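Local coordinates for protein ribulose bisphosphate carboxylase (Pyrococcus horikoshii, PDB 2D69) that probably catalyses the carboxylation of ribulose 1,5-bisphosphate to two molecules of 3-phosphoglycerate, as a form III RuBisCO acting in an archaeal AMP degradation pathway, at residues Y127-L130 against R131-G135; P195-F199 against E200-R204; N330-L333 against L334-W337. All blocks are in the same frame, centred on the assembly; numbering follows the deposited sequence.

Contact 1: Y127-L130 against R131-G135; sequences YEYL and RHFKG
Arg131 folds back over the end of helix 127-130 and joins Glu128 in a salt bridge, its NH1 lying 2.9 Å from OE1 of the glutamate. The carboxylate oxygen is met on its syn side and sits at the edge of the guanidinium, near its plane, although the two flat groups are turned 54° against each other. The arginine turns back in two places: CG stands between its own N and carbonyl carbon (chi1 71°), and the chain bends again at chi3. As a result CD runs beside the carboxylate, 3.3 Å from Glu128 OE2, and NH1 comes to the edge of the Tyr127 ring, 3.9 Å from CE2. The backbone leaves the helix in a type I beta turn from Leu130 to Phe133, closed by Phe133 N bonding to Leu130 O at 3.0 Å; before it a helical bond joins Arg131 N to Tyr127 O at 2.8 Å, and His132 N follows with a bond to Tyr129 O. Phe133 then lies almost parallel to Tyr129, the planes 28° apart but slid so far that they hardly overlap; Phe133 CE1 meets Tyr129 CE2 at 3.3 Å. Beside the salt bridge a water links Glu128 OE2 to His132 NE2, while the imidazole covers Arg131 CG with one face. This polar side belongs to a subunit interface: the Arg131 guanidinium also donates to the carbonyl oxygens of Leu90 and Phe93 of a neighbouring subunit, whose own His132 ring meets His132 here. The apolar side is enclosed within the chain. Leu130 and Phe133 both rest on Met304 of helix 295-305, Tyr129 and Phe133 reach Leu101 and Leu98 of helix 98-105, and Phe133 also touches Gln262 of helix 258-271, so the turn is wedged among three helices.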
# COMPACT_ATOMS: atom_id res chain seq x y z
N TYR A 127 -24.95 17.01 -27.00
CA TYR A 127 -24.72 17.36 -25.57
C TYR A 127 -24.39 16.11 -24.75
O TYR A 127 -23.50 16.13 -23.90
CB TYR A 127 -25.92 18.12 -24.99
CG TYR A 127 -25.63 18.67 -23.60
CD1 TYR A 127 -24.98 19.89 -23.42
CD2 TYR A 127 -25.96 17.95 -22.48
CE1 TYR A 127 -24.70 20.36 -22.15
CE2 TYR A 127 -25.62 18.40 -21.22
CZ TYR A 127 -25.03 19.62 -21.07
OH TYR A 127 -24.77 20.06 -19.80
N GLU A 128 -25.07 15.00 -25.03
CA GLU A 128 -24.95 13.82 -24.23
C GLU A 128 -23.65 13.08 -24.52
O GLU A 128 -23.26 12.24 -23.73
CB GLU A 128 -26.18 12.89 -24.37
CG GLU A 128 -27.43 13.37 -23.63
CD GLU A 128 -27.26 13.50 -22.11
OE1 GLU A 128 -27.60 14.60 -21.59
OE2 GLU A 128 -26.83 12.52 -21.44
N TYR A 129 -23.01 13.38 -25.66
CA TYR A 129 -21.62 12.93 -25.89
C TYR A 129 -20.61 13.87 -25.18
O TYR A 129 -19.71 13.44 -24.45
CB TYR A 129 -21.32 12.86 -27.40
CG TYR A 129 -20.08 12.06 -27.67
CD1 TYR A 129 -20.13 10.68 -27.81
CD2 TYR A 129 -18.84 12.67 -27.68
CE1 TYR A 129 -18.97 9.95 -27.97
CE2 TYR A 129 -17.67 11.96 -27.86
CZ TYR A 129 -17.71 10.62 -27.99
OH TYR A 129 -16.50 9.97 -28.11
N LEU A 130 -20.81 15.15 -25.38
CA LEU A 130 -19.84 16.17 -25.01
C LEU A 130 -19.76 16.30 -23.50
O LEU A 130 -18.69 16.65 -22.95
CB LEU A 130 -20.30 17.52 -25.60
CG LEU A 130 -19.34 18.71 -25.45
CD1 LEU A 130 -18.00 18.36 -25.98
CD2 LEU A 130 -19.89 19.97 -26.16
N ARG A 131 -20.87 16.00 -22.82
CA ARG A 131 -20.92 16.20 -21.36
C ARG A 131 -19.97 15.22 -20.61
O ARG A 131 -19.66 15.44 -19.45
CB ARG A 131 -22.36 16.07 -20.84
CG ARG A 131 -22.92 14.62 -20.85
CD ARG A 131 -24.35 14.50 -20.37
NE ARG A 131 -24.42 14.77 -18.95
CZ ARG A 131 -25.50 15.20 -18.29
NH1 ARG A 131 -26.64 15.40 -18.94
NH2 ARG A 131 -25.43 15.40 -16.98
N HIS A 132 -19.51 14.17 -21.28
CA HIS A 132 -18.54 13.24 -20.69
C HIS A 132 -17.08 13.62 -20.99
O HIS A 132 -16.18 12.77 -20.86
CB HIS A 132 -18.86 11.82 -21.17
CG HIS A 132 -20.29 11.46 -20.92
ND1 HIS A 132 -20.88 11.56 -19.67
CD2 HIS A 132 -21.27 11.04 -21.76
CE1 HIS A 132 -22.14 11.20 -19.75
NE2 HIS A 132 -22.41 10.89 -21.01
N PHE A 133 -16.87 14.88 -21.43
CA PHE A 133 -15.57 15.49 -21.56
C PHE A 133 -15.55 16.76 -20.69
O PHE A 133 -16.53 17.48 -20.59
CB PHE A 133 -15.25 15.81 -22.97
CG PHE A 133 -15.09 14.56 -23.83
CD1 PHE A 133 -16.18 13.94 -24.33
CD2 PHE A 133 -13.87 13.96 -23.96
CE1 PHE A 133 -16.05 12.76 -25.05
CE2 PHE A 133 -13.73 12.79 -24.70
CZ PHE A 133 -14.82 12.21 -25.23
N LYS A 134 -14.41 16.97 -20.07
CA LYS A 134 -14.19 18.12 -19.16
C LYS A 134 -13.73 19.36 -19.89
O LYS A 134 -13.95 20.48 -19.41
CB LYS A 134 -13.14 17.79 -18.11
CG LYS A 134 -13.66 16.83 -17.04
CD LYS A 134 -12.56 16.52 -15.99
CE LYS A 134 -11.61 15.44 -16.46
NZ LYS A 134 -12.34 14.14 -16.45
N GLY A 135 -13.09 19.17 -21.03
CA GLY A 135 -12.44 20.26 -21.71
C GLY A 135 -11.24 20.74 -20.88
O GLY A 135 -10.81 20.05 -20.00
O HOH W 1 -25.09 10.28 -21.76

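Contact 2: P195-F199 against E200-R204; sequences PFNRF and EERVR
Arg198 NH1 is gripped by two carboxylates: Glu201 OE1, three residues on in the chain, at 3.0 Å, and Glu269 of a neighbouring subunit. Glu201 OE1 receives it on the anti side, within the guanidinium plane but 30° out of the carboxylate plane. Arg198 occupies the N-cap position of helix 199-217, and its O accepts the first turn's bond from Arg202 N at 2.8 Å. The cap residue's own N-H is met by a water, 3.0 Å away, which in turn donates to Glu201 OE2. Arg202 turns to the other side of the helix start. With its CG opposite the main-chain N (chi1 -167°) and a bend at chi3, its side chain crosses that of Asn197 at about a right angle, their flat ends turned 65° against each other, and NH1 donates to Asn197 OD1 over a long 3.3 Å, from above the amide plane. Thr192 O is a stronger partner for the same nitrogen, NE bonds to Tyr223 OH, NH2 pairs with Asp187, and Asn197 is itself fixed by ND2 donating to Trp165 O. Arg202 NH2 also lies 3.7 Å from CD2 of the Phe199 ring. The chemistry thus divides in two: Arg198 and Glu201, which also pairs with Arg341 of the neighbouring subunit, make a charged network across the interface, whereas buried Arg202 ties the helix start to the loop carrying Asp188, a predicted magnesium ligand whose side chain lies about 9 Å from that of Arg202.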
# COMPACT_ATOMS: atom_id res chain seq x y z
N PRO A 195 21.44 12.12 -21.80
CA PRO A 195 22.52 11.96 -20.81
C PRO A 195 23.08 13.27 -20.31
O PRO A 195 23.31 13.41 -19.07
CB PRO A 195 23.62 11.20 -21.59
CG PRO A 195 22.92 10.54 -22.72
CD PRO A 195 21.74 11.39 -23.05
N PHE A 196 23.19 14.23 -21.24
CA PHE A 196 23.76 15.56 -20.94
C PHE A 196 22.68 16.54 -20.45
O PHE A 196 22.98 17.64 -20.04
CB PHE A 196 24.52 16.14 -22.17
CG PHE A 196 23.74 16.10 -23.44
CD1 PHE A 196 22.83 17.10 -23.74
CD2 PHE A 196 23.87 15.02 -24.31
CE1 PHE A 196 22.06 17.03 -24.91
CE2 PHE A 196 23.12 14.94 -25.48
CZ PHE A 196 22.21 15.94 -25.78
N ASN A 197 21.42 16.15 -20.57
CA ASN A 197 20.30 16.96 -20.05
C ASN A 197 19.16 16.06 -19.58
O ASN A 197 18.12 15.93 -20.23
CB ASN A 197 19.79 17.98 -21.09
CG ASN A 197 19.12 19.19 -20.45
OD1 ASN A 197 18.27 19.04 -19.61
ND2 ASN A 197 19.54 20.41 -20.85
N ARG A 198 19.34 15.46 -18.42
CA ARG A 198 18.35 14.58 -17.85
C ARG A 198 17.16 15.36 -17.35
O ARG A 198 17.34 16.35 -16.63
CB ARG A 198 18.93 13.76 -16.67
CG ARG A 198 19.51 12.44 -17.05
CD ARG A 198 19.95 11.51 -15.87
NE ARG A 198 18.87 10.88 -15.10
CZ ARG A 198 18.48 11.24 -13.88
NH1 ARG A 198 19.09 12.24 -13.26
NH2 ARG A 198 17.52 10.59 -13.25
N PHE A 199 15.96 14.86 -17.67
CA PHE A 199 14.74 15.55 -17.36
C PHE A 199 14.69 15.99 -15.91
O PHE A 199 14.46 17.19 -15.60
CB PHE A 199 13.48 14.69 -17.70
CG PHE A 199 12.22 15.48 -17.57
CD1 PHE A 199 11.58 15.64 -16.31
CD2 PHE A 199 11.75 16.21 -18.66
CE1 PHE A 199 10.45 16.47 -16.17
CE2 PHE A 199 10.61 16.99 -18.53
CZ PHE A 199 9.98 17.17 -17.27
N GLU A 200 14.95 15.08 -14.98
CA GLU A 200 14.83 15.49 -13.56
C GLU A 200 15.84 16.51 -13.08
O GLU A 200 15.59 17.36 -12.12
CB GLU A 200 14.80 14.28 -12.61
CG GLU A 200 14.24 14.72 -11.21
CD GLU A 200 13.82 13.57 -10.30
OE1 GLU A 200 13.17 13.86 -9.26
OE2 GLU A 200 14.13 12.39 -10.63
N GLU A 201 17.01 16.45 -13.69
CA GLU A 201 18.06 17.46 -13.42
C GLU A 201 17.65 18.80 -14.01
O GLU A 201 17.80 19.82 -13.39
CB GLU A 201 19.40 16.99 -13.97
CG GLU A 201 19.95 15.75 -13.25
CD GLU A 201 21.26 15.21 -13.86
OE1 GLU A 201 21.54 14.00 -13.57
OE2 GLU A 201 21.98 15.97 -14.60
N ARG A 202 17.07 18.78 -15.20
CA ARG A 202 16.55 20.01 -15.81
C ARG A 202 15.42 20.63 -14.96
O ARG A 202 15.49 21.83 -14.65
CB ARG A 202 16.04 19.74 -17.21
CG ARG A 202 15.78 21.02 -17.98
CD ARG A 202 15.70 20.76 -19.45
NE ARG A 202 14.41 20.26 -19.92
CZ ARG A 202 14.24 19.04 -20.42
NH1 ARG A 202 15.22 18.15 -20.39
NH2 ARG A 202 13.07 18.73 -20.95
N VAL A 203 14.45 19.83 -14.49
CA VAL A 203 13.41 20.42 -13.62
C VAL A 203 13.95 21.02 -12.36
O VAL A 203 13.57 22.13 -11.97
CB VAL A 203 12.17 19.51 -13.27
CG1 VAL A 203 11.87 18.50 -14.32
CG2 VAL A 203 12.28 18.85 -11.95
N ARG A 204 14.82 20.32 -11.66
CA ARG A 204 15.40 20.91 -10.44
C ARG A 204 16.05 22.23 -10.72
O ARG A 204 15.85 23.22 -9.97
CB ARG A 204 16.40 19.97 -9.83
CG ARG A 204 15.76 18.71 -9.27
CD ARG A 204 16.81 17.74 -8.79
NE ARG A 204 16.34 16.42 -8.51
CZ ARG A 204 16.99 15.29 -8.84
NH1 ARG A 204 18.13 15.30 -9.56
NH2 ARG A 204 16.45 14.14 -8.48
O HOH W 2 21.98 15.83 -17.13

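Contact 3: N330-L333 against L334-W337; sequences NDFL and LSKW
Phe332 and Trp337 form a T-shaped pair at the C-terminal end of helix 323-334, the helix of a beta-alpha-beta crossover in the TIM barrel that leads from strand 309-311 to its parallel neighbour 344-348. The phenylalanine supplies the edge and the indole the face: the ring planes are 69° apart, and the Phe332 ring centre lies 5.4 Å from that of the six-membered ring of Trp337. Phe332 CZ makes the closest approach, 3.8 Å from Trp337 CZ3, while CE1 stands over the indole toward its rim. Opposite placement of CG and main-chain N in Phe332 (chi1 162°) carries the ring outward from the helix, where the departing chain brings the tryptophan against it. Both rings pack on helix 295-305 as well, Phe332 in a cation-pi contact with Arg303 and the indole against Lys300, Arg303 and Met304. The Leu334 side chain lies against the helix backbone, CB and CG each 3.6 Å from Asn330 O.

The hydrogen bonds record how the helix ends. Leu334 N still bonds to Asn330 O at 3.0 Å, four residues back, and makes only a weak second bond to Asp331 O. Ser335 N bonds to Phe332 O, three residues back, also at 3.0 Å. Polar side chains of the helix look elsewhere: Asn330 ND2 donates to Thr312 OG1, next in sequence to His311, a predicted substrate-binding residue, and Asp331 forms a salt bridge with Lys327. Ser335 OG, by contrast, turns back onto the helix (chi1 65°). Phe332 O is thereby held twice, by Ser335 N from above its carbonyl plane and by Ser335 OG, which donates in that plane onto a lone pair at 2.8 Å.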
# COMPACT_ATOMS: atom_id res chain seq x y z
N ASN A 330 -8.82 29.19 -34.98
CA ASN A 330 -8.69 30.01 -33.77
C ASN A 330 -10.05 30.42 -33.24
O ASN A 330 -10.24 30.46 -32.02
CB ASN A 330 -7.87 31.30 -34.02
CG ASN A 330 -6.34 31.06 -34.18
OD1 ASN A 330 -5.56 32.03 -34.22
ND2 ASN A 330 -5.91 29.81 -34.29
N ASP A 331 -10.97 30.75 -34.16
CA ASP A 331 -12.32 31.16 -33.81
C ASP A 331 -13.02 30.04 -33.05
O ASP A 331 -13.65 30.27 -32.04
CB ASP A 331 -13.17 31.50 -35.07
CG ASP A 331 -12.82 32.88 -35.66
OD1 ASP A 331 -13.40 33.22 -36.71
OD2 ASP A 331 -11.98 33.67 -35.16
N PHE A 332 -12.92 28.83 -33.57
CA PHE A 332 -13.39 27.66 -32.85
C PHE A 332 -12.73 27.50 -31.48
O PHE A 332 -13.41 27.37 -30.48
CB PHE A 332 -13.17 26.36 -33.64
CG PHE A 332 -13.25 25.17 -32.76
CD1 PHE A 332 -14.50 24.77 -32.26
CD2 PHE A 332 -12.09 24.52 -32.31
CE1 PHE A 332 -14.58 23.73 -31.33
CE2 PHE A 332 -12.17 23.45 -31.41
CZ PHE A 332 -13.43 23.05 -30.92
N LEU A 333 -11.41 27.52 -31.41
CA LEU A 333 -10.71 27.35 -30.14
C LEU A 333 -11.22 28.32 -29.07
O LEU A 333 -11.29 27.96 -27.86
CB LEU A 333 -9.21 27.49 -30.30
CG LEU A 333 -8.53 26.29 -31.02
CD1 LEU A 333 -7.07 26.61 -31.19
CD2 LEU A 333 -8.63 24.98 -30.28
N LEU A 334 -11.59 29.53 -29.49
CA LEU A 334 -11.95 30.56 -28.54
C LEU A 334 -13.46 30.69 -28.37
O LEU A 334 -13.88 31.47 -27.53
CB LEU A 334 -11.37 31.93 -28.97
CG LEU A 334 -9.86 32.12 -28.87
CD1 LEU A 334 -9.46 33.35 -29.70
CD2 LEU A 334 -9.44 32.26 -27.42
N SER A 335 -14.25 29.95 -29.13
CA SER A 335 -15.70 30.10 -29.12
C SER A 335 -16.28 29.46 -27.86
O SER A 335 -15.69 28.54 -27.27
CB SER A 335 -16.35 29.42 -30.34
OG SER A 335 -16.13 28.02 -30.27
N LYS A 336 -17.42 30.00 -27.45
CA LYS A 336 -18.26 29.42 -26.43
C LYS A 336 -18.74 28.06 -26.93
O LYS A 336 -19.14 27.94 -28.06
CB LYS A 336 -19.42 30.36 -26.14
CG LYS A 336 -19.86 30.41 -24.65
CD LYS A 336 -20.35 29.04 -24.15
CE LYS A 336 -21.01 29.08 -22.73
NZ LYS A 336 -21.84 27.90 -22.49
N TRP A 337 -18.63 27.01 -26.09
CA TRP A 337 -18.97 25.67 -26.49
C TRP A 337 -19.38 24.91 -25.25
O TRP A 337 -18.60 24.15 -24.67
CB TRP A 337 -17.77 24.99 -27.13
CG TRP A 337 -18.08 23.73 -27.79
CD1 TRP A 337 -19.27 23.39 -28.32
CD2 TRP A 337 -17.19 22.63 -28.06
NE1 TRP A 337 -19.19 22.15 -28.91
CE2 TRP A 337 -17.93 21.66 -28.76
CE3 TRP A 337 -15.84 22.38 -27.79
CZ2 TRP A 337 -17.37 20.46 -29.21
CZ3 TRP A 337 -15.29 21.17 -28.22
CH2 TRP A 337 -16.07 20.22 -28.92

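Overall arrangement
All three contacts lie at helix ends: contact 2 at the start of one barrel helix, contact 3 at the close of another, and contact 1 where the short helix 127-130 turns toward the catalytic domain. Contact 1 is mostly buried, whereas contacts 2 and 3 are only partly so. Contacts 1 and 3 touch, Leu130 CD2 resting 3.6 Å from Trp337 NE1, and both pack against helix 295-305. Within the chain contact 2 stands apart, but in the assembly contact 2 of another subunit packs on contact 1, Pro195 against Tyr127. Arginine-glutamate pairs at subunit interfaces mark contacts 1 and 2, while contact 3 relies on aromatic packing and a carbonyl oxygen that accepts two hydrogen bonds.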